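Local coordinates for putative Lipoprotein (Shewanella oneidensis, PDB 3U24) that is of unknown function but binds zinc and calcium ions and, as a putative DUF885-family lipoprotein of the peptidase MA clan, may be related to zinc-dependent peptidases, at residues D343-E355 with L372-G384. Numbering follows the deposited sequence.
Sequences DPKKPLVVRETPE and LGNTYYNVTPLDG
V350 to E352 pair in parallel register with Y377 to V379; R351 N donates to Y377 O at 3.0 Å, and its O accepts from V379 N. On one sheet face, R351 reaches across to Y376 and N378. Its guanidinium lies flat over the tyrosine ring (planes 23°, centres 4.0 Å apart), an off-centre cation-pi stack with NH2 near the CD2–CE2 rim and a CH-pi contact from CD. P354 CG sits over the rim of the opposite face. NE donates to N378 OD1 at 2.7 Å, almost in line with the amide C=O but bent at the hydrogen (140°), while NH1 reaches the same oxygen weakly. With CG beside its backbone N (chi1 -63°), N378 runs alongside the arginine. Trading this arginine for an alanine is likely to leave N378 OD1 without its NE donor and Y376 without its cationic partner. On the other face, branched V350 and V379 suit a strand and meet CG1 to CG2 at 3.8 Å; V379 CG2 sits over the centre of the Y377 ring. L348 packs on Y377 CB; helix 319-337 lies against this largely apolar side, its R324 pairing with E352. Y377 OH bonds to N406, and its side chain lies about 3 Å (nearest atoms) from that of E409, a zinc ligand in a structure of this protein. Beyond the strands, T353 OG1 and T380 OG1 share a hydrogen bond (2.8 Å). Backbone hydrogen bonds thus chiefly tie edge strand 349-352 to central strand 376-379, reinforced by polar and cation-pi contacts on one face and hydrophobic packing on the other.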
ATOM      1  N   ASP A 343     -11.833 -16.513 -16.262  1.00 54.84           N
ATOM      2  CA  ASP A 343     -11.449 -16.928 -17.627  1.00 60.87           C
ATOM      3  C   ASP A 343     -10.347 -18.001 -17.590  1.00 61.54           C
ATOM      4  O   ASP A 343      -9.210 -17.673 -17.272  1.00 59.58           O
ATOM      5  CB  ASP A 343     -10.964 -15.707 -18.421  1.00 66.09           C
ATOM      6  CG  ASP A 343     -10.587 -16.050 -19.861  1.00 73.54           C
ATOM      7  OD1 ASP A 343     -11.297 -15.604 -20.793  1.00 82.39           O
ATOM      8  OD2 ASP A 343      -9.581 -16.770 -20.067  1.00 77.53           O
ATOM      9  N   PRO A 344     -10.663 -19.274 -17.937  1.00 66.23           N
ATOM     10  CA  PRO A 344      -9.640 -20.354 -17.841  1.00 70.91           C
ATOM     11  C   PRO A 344      -8.320 -20.146 -18.639  1.00 74.06           C
ATOM     12  O   PRO A 344      -7.303 -20.772 -18.303  1.00 75.52           O
ATOM     13  CB  PRO A 344     -10.379 -21.605 -18.351  1.00 70.64           C
ATOM     14  CG  PRO A 344     -11.827 -21.284 -18.221  1.00 72.32           C
ATOM     15  CD  PRO A 344     -11.952 -19.797 -18.426  1.00 69.26           C
ATOM     16  N   LYS A 345      -8.343 -19.281 -19.661  1.00 75.95           N
ATOM     17  CA  LYS A 345      -7.161 -18.995 -20.500  1.00 77.29           C
ATOM     18  C   LYS A 345      -6.353 -17.760 -20.043  1.00 74.61           C
ATOM     19  O   LYS A 345      -5.496 -17.262 -20.774  1.00 72.63           O
ATOM     20  CB  LYS A 345      -7.570 -18.880 -21.980  1.00 78.60           C
ATOM     21  CG  LYS A 345      -7.928 -20.225 -22.612  1.00 82.15           C
ATOM     22  CD  LYS A 345      -8.414 -20.071 -24.045  1.00 86.54           C
ATOM     23  CE  LYS A 345      -7.273 -19.850 -25.032  1.00 87.14           C
ATOM     24  NZ  LYS A 345      -6.775 -21.136 -25.600  1.00 88.80           N
ATOM     25  N   LYS A 346      -6.618 -17.281 -18.832  1.00 72.62           N
ATOM     26  CA  LYS A 346      -5.719 -16.362 -18.144  1.00 72.36           C
ATOM     27  C   LYS A 346      -5.186 -17.094 -16.891  1.00 77.32           C
ATOM     28  O   LYS A 346      -5.409 -16.633 -15.749  1.00 72.31           O
ATOM     29  CB  LYS A 346      -6.440 -15.043 -17.793  1.00 70.93           C
ATOM     30  CG  LYS A 346      -6.655 -14.107 -18.987  1.00 72.01           C
ATOM     31  CD  LYS A 346      -7.626 -12.961 -18.694  1.00 69.94           C
ATOM     32  CE  LYS A 346      -8.292 -12.428 -19.967  1.00 70.55           C
ATOM     33  NZ  LYS A 346      -9.363 -11.409 -19.721  1.00 66.38           N
ATOM     34  N   PRO A 347      -4.466 -18.236 -17.098  1.00 77.61           N
ATOM     35  CA  PRO A 347      -4.069 -19.048 -15.953  1.00 72.38           C
ATOM     36  C   PRO A 347      -2.954 -18.336 -15.173  1.00 67.66           C
ATOM     37  O   PRO A 347      -2.009 -17.826 -15.785  1.00 66.43           O
ATOM     38  CB  PRO A 347      -3.554 -20.329 -16.611  1.00 73.44           C
ATOM     39  CG  PRO A 347      -2.930 -19.850 -17.875  1.00 74.69           C
ATOM     40  CD  PRO A 347      -3.717 -18.633 -18.308  1.00 75.37           C
ATOM     41  N   LEU A 348      -3.070 -18.298 -13.843  1.00 58.77           N
ATOM     42  CA  LEU A 348      -2.122 -17.550 -13.020  1.00 49.52           C
ATOM     43  C   LEU A 348      -0.866 -18.353 -12.805  1.00 46.45           C
ATOM     44  O   LEU A 348      -0.922 -19.492 -12.347  1.00 48.70           O
ATOM     45  CB  LEU A 348      -2.754 -17.201 -11.671  1.00 47.02           C
ATOM     46  CG  LEU A 348      -1.941 -16.390 -10.652  1.00 43.21           C
ATOM     47  CD1 LEU A 348      -1.288 -15.143 -11.236  1.00 37.86           C
ATOM     48  CD2 LEU A 348      -2.860 -16.050  -9.482  1.00 41.42           C
ATOM     49  N   VAL A 349       0.274 -17.751 -13.101  1.00 44.53           N
ATOM     50  CA  VAL A 349       1.543 -18.442 -12.983  1.00 46.39           C
ATOM     51  C   VAL A 349       2.174 -18.213 -11.616  1.00 47.10           C
ATOM     52  O   VAL A 349       2.562 -17.088 -11.298  1.00 45.11           O
ATOM     53  CB  VAL A 349       2.561 -17.943 -14.031  1.00 48.64           C
ATOM     54  CG1 VAL A 349       3.907 -18.654 -13.821  1.00 47.51           C
ATOM     55  CG2 VAL A 349       2.010 -18.138 -15.450  1.00 48.56           C
ATOM     56  N   VAL A 350       2.324 -19.271 -10.823  1.00 46.92           N
ATOM     57  CA  VAL A 350       2.973 -19.105  -9.543  1.00 47.03           C
ATOM     58  C   VAL A 350       4.435 -19.197  -9.812  1.00 50.30           C
ATOM     59  O   VAL A 350       4.866 -20.076 -10.524  1.00 51.63           O
ATOM     60  CB  VAL A 350       2.604 -20.180  -8.525  1.00 46.45           C
ATOM     61  CG1 VAL A 350       3.261 -19.858  -7.192  1.00 48.00           C
ATOM     62  CG2 VAL A 350       1.099 -20.265  -8.362  1.00 45.60           C
ATOM     63  N   ARG A 351       5.193 -18.266  -9.255  1.00 55.13           N
ATOM     64  CA  ARG A 351       6.636 -18.274  -9.391  1.00 57.39           C
ATOM     65  C   ARG A 351       7.257 -17.980  -8.049  1.00 57.97           C
ATOM     66  O   ARG A 351       6.712 -17.247  -7.219  1.00 55.25           O
ATOM     67  CB  ARG A 351       7.130 -17.252 -10.437  1.00 59.16           C
ATOM     68  CG  ARG A 351       7.915 -16.058  -9.878  1.00 60.60           C
ATOM     69  CD  ARG A 351       8.285 -15.048 -10.957  1.00 61.98           C
ATOM     70  NE  ARG A 351       8.206 -13.671 -10.465  1.00 61.67           N
ATOM     71  CZ  ARG A 351       8.319 -12.579 -11.223  1.00 62.85           C
ATOM     72  NH1 ARG A 351       8.197 -11.375 -10.668  1.00 63.03           N
ATOM     73  NH2 ARG A 351       8.547 -12.674 -12.530  1.00 63.64           N
ATOM     74  N   GLU A 352       8.435 -18.551  -7.883  1.00 62.14           N
ATOM     75  CA  GLU A 352       9.216 -18.408  -6.684  1.00 64.60           C
ATOM     76  C   GLU A 352       9.828 -16.979  -6.712  1.00 66.65           C
ATOM     77  O   GLU A 352      10.541 -16.622  -7.658  1.00 68.83           O
ATOM     78  CB  GLU A 352      10.233 -19.600  -6.532  1.00 64.81           C
ATOM     79  CG  GLU A 352      10.495 -20.561  -7.733  1.00 65.73           C
ATOM     80  CD  GLU A 352       9.459 -21.706  -8.021  1.00 62.75           C
ATOM     81  OE1 GLU A 352       8.675 -21.524  -8.985  1.00 59.52           O
ATOM     82  OE2 GLU A 352       9.447 -22.810  -7.381  1.00 55.96           O
ATOM     83  N   THR A 353       9.501 -16.167  -5.697  1.00 68.37           N
ATOM     84  CA  THR A 353       9.751 -14.710  -5.711  1.00 72.46           C
ATOM     85  C   THR A 353      11.186 -14.392  -6.015  1.00 79.08           C
ATOM     86  O   THR A 353      12.070 -14.918  -5.349  1.00 82.32           O
ATOM     87  CB  THR A 353       9.495 -14.001  -4.350  1.00 72.09           C
ATOM     88  OG1 THR A 353       8.179 -14.285  -3.861  1.00 69.33           O
ATOM     89  CG2 THR A 353       9.663 -12.470  -4.491  1.00 67.72           C
ATOM     90  N   PRO A 354      11.428 -13.520  -7.010  1.00 88.15           N
ATOM     91  CA  PRO A 354      12.783 -12.980  -7.191  1.00 94.07           C
ATOM     92  C   PRO A 354      13.090 -11.797  -6.248  1.00 97.68           C
ATOM     93  O   PRO A 354      12.273 -10.868  -6.116  1.00 94.77           O
ATOM     94  CB  PRO A 354      12.807 -12.544  -8.667  1.00 93.79           C
ATOM     95  CG  PRO A 354      11.566 -13.113  -9.289  1.00 92.25           C
ATOM     96  CD  PRO A 354      10.571 -13.249  -8.175  1.00 88.26           C
ATOM     97  N   GLU A 355      14.251 -11.872  -5.587  1.00100.39           N
ATOM     98  CA  GLU A 355      14.815 -10.778  -4.775  1.00 98.37           C
ATOM     99  C   GLU A 355      13.785  -9.751  -4.239  1.00 97.69           C
ATOM    100  O   GLU A 355      13.028 -10.023  -3.295  1.00 85.61           O
ATOM    101  CB  GLU A 355      15.967 -10.121  -5.579  1.00 97.29           C
ATOM    102  CG  GLU A 355      15.986  -8.597  -5.714  1.00 94.55           C
ATOM    103  CD  GLU A 355      15.603  -8.114  -7.104  1.00 92.00           C
ATOM    104  OE1 GLU A 355      16.465  -7.521  -7.798  1.00 87.73           O
ATOM    105  OE2 GLU A 355      14.443  -8.327  -7.505  1.00 87.48           O
ATOM    106  N   LEU A 372       4.872  -4.775 -22.426  1.00 75.56           N
ATOM    107  CA  LEU A 372       5.468  -6.113 -22.465  1.00 80.58           C
ATOM    108  C   LEU A 372       5.006  -6.956 -21.274  1.00 80.34           C
ATOM    109  O   LEU A 372       4.248  -7.921 -21.436  1.00 76.89           O
ATOM    110  CB  LEU A 372       7.016  -6.030 -22.427  1.00 83.01           C
ATOM    111  CG  LEU A 372       7.808  -5.298 -23.523  1.00 84.06           C
ATOM    112  CD1 LEU A 372       9.216  -4.945 -23.034  1.00 81.46           C
ATOM    113  CD2 LEU A 372       7.861  -6.124 -24.803  1.00 80.74           C
ATOM    114  N   GLY A 373       5.436  -6.527 -20.084  1.00 75.96           N
ATOM    115  CA  GLY A 373       5.493  -7.350 -18.873  1.00 73.59           C
ATOM    116  C   GLY A 373       4.349  -8.299 -18.578  1.00 69.67           C
ATOM    117  O   GLY A 373       3.193  -8.018 -18.882  1.00 70.61           O
ATOM    118  N   ASN A 374       4.684  -9.418 -17.950  1.00 66.80           N
ATOM    119  CA  ASN A 374       3.702 -10.441 -17.596  1.00 65.30           C
ATOM    120  C   ASN A 374       3.237 -10.305 -16.126  1.00 55.99           C
ATOM    121  O   ASN A 374       3.841  -9.551 -15.353  1.00 49.47           O
ATOM    122  CB  ASN A 374       4.315 -11.818 -17.864  1.00 72.18           C
ATOM    123  CG  ASN A 374       3.275 -12.863 -18.197  1.00 77.84           C
ATOM    124  OD1 ASN A 374       2.113 -12.539 -18.451  1.00 79.56           O
ATOM    125  ND2 ASN A 374       3.688 -14.133 -18.190  1.00 82.93           N
ATOM    126  N   THR A 375       2.164 -11.012 -15.757  1.00 50.14           N
ATOM    127  CA  THR A 375       1.630 -10.990 -14.382  1.00 47.68           C
ATOM    128  C   THR A 375       1.909 -12.298 -13.689  1.00 44.37           C
ATOM    129  O   THR A 375       1.530 -13.333 -14.202  1.00 45.04           O
ATOM    130  CB  THR A 375       0.088 -10.760 -14.354  1.00 46.94           C
ATOM    131  OG1 THR A 375      -0.240  -9.564 -15.077  1.00 45.25           O
ATOM    132  CG2 THR A 375      -0.425 -10.626 -12.902  1.00 42.26           C
ATOM    133  N   TYR A 376       2.540 -12.245 -12.516  1.00 46.09           N
ATOM    134  CA  TYR A 376       2.815 -13.437 -11.687  1.00 45.61           C
ATOM    135  C   TYR A 376       2.294 -13.381 -10.233  1.00 41.94           C
ATOM    136  O   TYR A 376       2.086 -12.313  -9.671  1.00 38.13           O
ATOM    137  CB  TYR A 376       4.327 -13.664 -11.572  1.00 51.30           C
ATOM    138  CG  TYR A 376       5.071 -13.630 -12.870  1.00 59.16           C
ATOM    139  CD1 TYR A 376       5.268 -14.796 -13.617  1.00 63.08           C
ATOM    140  CD2 TYR A 376       5.607 -12.435 -13.357  1.00 61.54           C
ATOM    141  CE1 TYR A 376       5.965 -14.765 -14.817  1.00 65.99           C
ATOM    142  CE2 TYR A 376       6.307 -12.400 -14.561  1.00 63.97           C
ATOM    143  CZ  TYR A 376       6.481 -13.563 -15.284  1.00 64.68           C
ATOM    144  OH  TYR A 376       7.158 -13.520 -16.482  1.00 68.92           O
ATOM    145  N   TYR A 377       2.161 -14.559  -9.616  1.00 39.23           N
ATOM    146  CA  TYR A 377       1.996 -14.687  -8.169  1.00 37.67           C
ATOM    147  C   TYR A 377       3.358 -15.048  -7.570  1.00 38.24           C
ATOM    148  O   TYR A 377       3.802 -16.201  -7.651  1.00 37.34           O
ATOM    149  CB  TYR A 377       0.954 -15.764  -7.861  1.00 37.38           C
ATOM    150  CG  TYR A 377       0.454 -15.885  -6.430  1.00 37.21           C
ATOM    151  CD1 TYR A 377       0.672 -14.902  -5.482  1.00 37.99           C
ATOM    152  CD2 TYR A 377      -0.318 -16.974  -6.061  1.00 36.96           C
ATOM    153  CE1 TYR A 377       0.179 -15.027  -4.193  1.00 37.78           C
ATOM    154  CE2 TYR A 377      -0.834 -17.108  -4.790  1.00 35.74           C
ATOM    155  CZ  TYR A 377      -0.589 -16.135  -3.854  1.00 37.20           C
ATOM    156  OH  TYR A 377      -1.075 -16.299  -2.585  1.00 33.92           O
ATOM    157  N   ASN A 378       4.009 -14.042  -6.997  1.00 38.66           N
ATOM    158  CA  ASN A 378       5.288 -14.182  -6.303  1.00 41.40           C
ATOM    159  C   ASN A 378       5.100 -14.822  -4.927  1.00 42.38           C
ATOM    160  O   ASN A 378       4.508 -14.228  -4.037  1.00 39.98           O
ATOM    161  CB  ASN A 378       5.954 -12.819  -6.119  1.00 41.62           C
ATOM    162  CG  ASN A 378       6.301 -12.158  -7.432  1.00 46.05           C
ATOM    163  OD1 ASN A 378       6.823 -12.800  -8.338  1.00 49.43           O
ATOM    164  ND2 ASN A 378       6.013 -10.862  -7.543  1.00 49.05           N
ATOM    165  N   VAL A 379       5.604 -16.037  -4.766  1.00 44.83           N
ATOM    166  CA  VAL A 379       5.498 -16.760  -3.510  1.00 46.80           C
ATOM    167  C   VAL A 379       6.929 -17.082  -3.125  1.00 52.86           C
ATOM    168  O   VAL A 379       7.617 -17.765  -3.894  1.00 56.24           O
ATOM    169  CB  VAL A 379       4.721 -18.067  -3.713  1.00 45.44           C
ATOM    170  CG1 VAL A 379       4.861 -18.969  -2.500  1.00 45.49           C
ATOM    171  CG2 VAL A 379       3.253 -17.763  -3.994  1.00 44.79           C
ATOM    172  N   THR A 380       7.395 -16.571  -1.987  1.00 55.11           N
ATOM    173  CA  THR A 380       8.798 -16.770  -1.589  1.00 59.36           C
ATOM    174  C   THR A 380       9.041 -18.121  -0.956  1.00 58.19           C
ATOM    175  O   THR A 380       8.497 -18.362   0.144  1.00 55.89           O
ATOM    176  CB  THR A 380       9.303 -15.705  -0.596  1.00 62.55           C
ATOM    177  OG1 THR A 380       9.011 -14.414  -1.146  1.00 65.61           O
ATOM    178  CG2 THR A 380      10.849 -15.860  -0.360  1.00 58.23           C
ATOM    179  N   PRO A 381       9.869 -18.990  -1.631  1.00 58.31           N
ATOM    180  CA  PRO A 381      10.299 -20.193  -0.910  1.00 59.73           C
ATOM    181  C   PRO A 381      11.019 -19.828   0.413  1.00 58.83           C
ATOM    182  O   PRO A 381      11.514 -18.683   0.620  1.00 54.08           O
ATOM    183  CB  PRO A 381      11.226 -20.953  -1.920  1.00 60.23           C
ATOM    184  CG  PRO A 381      11.527 -20.001  -3.023  1.00 60.03           C
ATOM    185  CD  PRO A 381      10.448 -18.934  -3.004  1.00 58.68           C
ATOM    186  N   LEU A 382      11.007 -20.803   1.310  1.00 58.94           N
ATOM    187  CA  LEU A 382      11.605 -20.649   2.615  1.00 61.61           C
ATOM    188  C   LEU A 382      12.998 -21.288   2.542  1.00 66.00           C
ATOM    189  O   LEU A 382      13.206 -22.431   2.937  1.00 68.46           O
ATOM    190  CB  LEU A 382      10.686 -21.288   3.656  1.00 59.59           C
ATOM    191  CG  LEU A 382       9.226 -20.875   3.476  1.00 55.70           C
ATOM    192  CD1 LEU A 382       8.317 -21.513   4.505  1.00 54.19           C
ATOM    193  CD2 LEU A 382       9.128 -19.360   3.502  1.00 55.80           C
ATOM    194  N   ASP A 383      13.917 -20.542   1.942  1.00 69.25           N
ATOM    195  CA  ASP A 383      15.349 -20.842   1.943  1.00 75.28           C
ATOM    196  C   ASP A 383      15.993 -19.551   2.408  1.00 79.44           C
ATOM    197  O   ASP A 383      15.406 -18.468   2.242  1.00 83.87           O
ATOM    198  CB  ASP A 383      15.854 -21.201   0.535  1.00 77.01           C
ATOM    199  CG  ASP A 383      15.472 -20.143  -0.544  1.00 76.07           C
ATOM    200  OD1 ASP A 383      14.507 -20.398  -1.285  1.00 76.81           O
ATOM    201  OD2 ASP A 383      16.119 -19.069  -0.664  1.00 76.31           O
ATOM    202  N   GLY A 384      17.184 -19.642   2.976  1.00 83.45           N
ATOM    203  CA  GLY A 384      17.880 -18.454   3.493  1.00 87.24           C
ATOM    204  C   GLY A 384      17.596 -18.273   4.973  1.00 87.83           C
ATOM    205  O   GLY A 384      18.527 -18.257   5.802  1.00 91.93           O
TER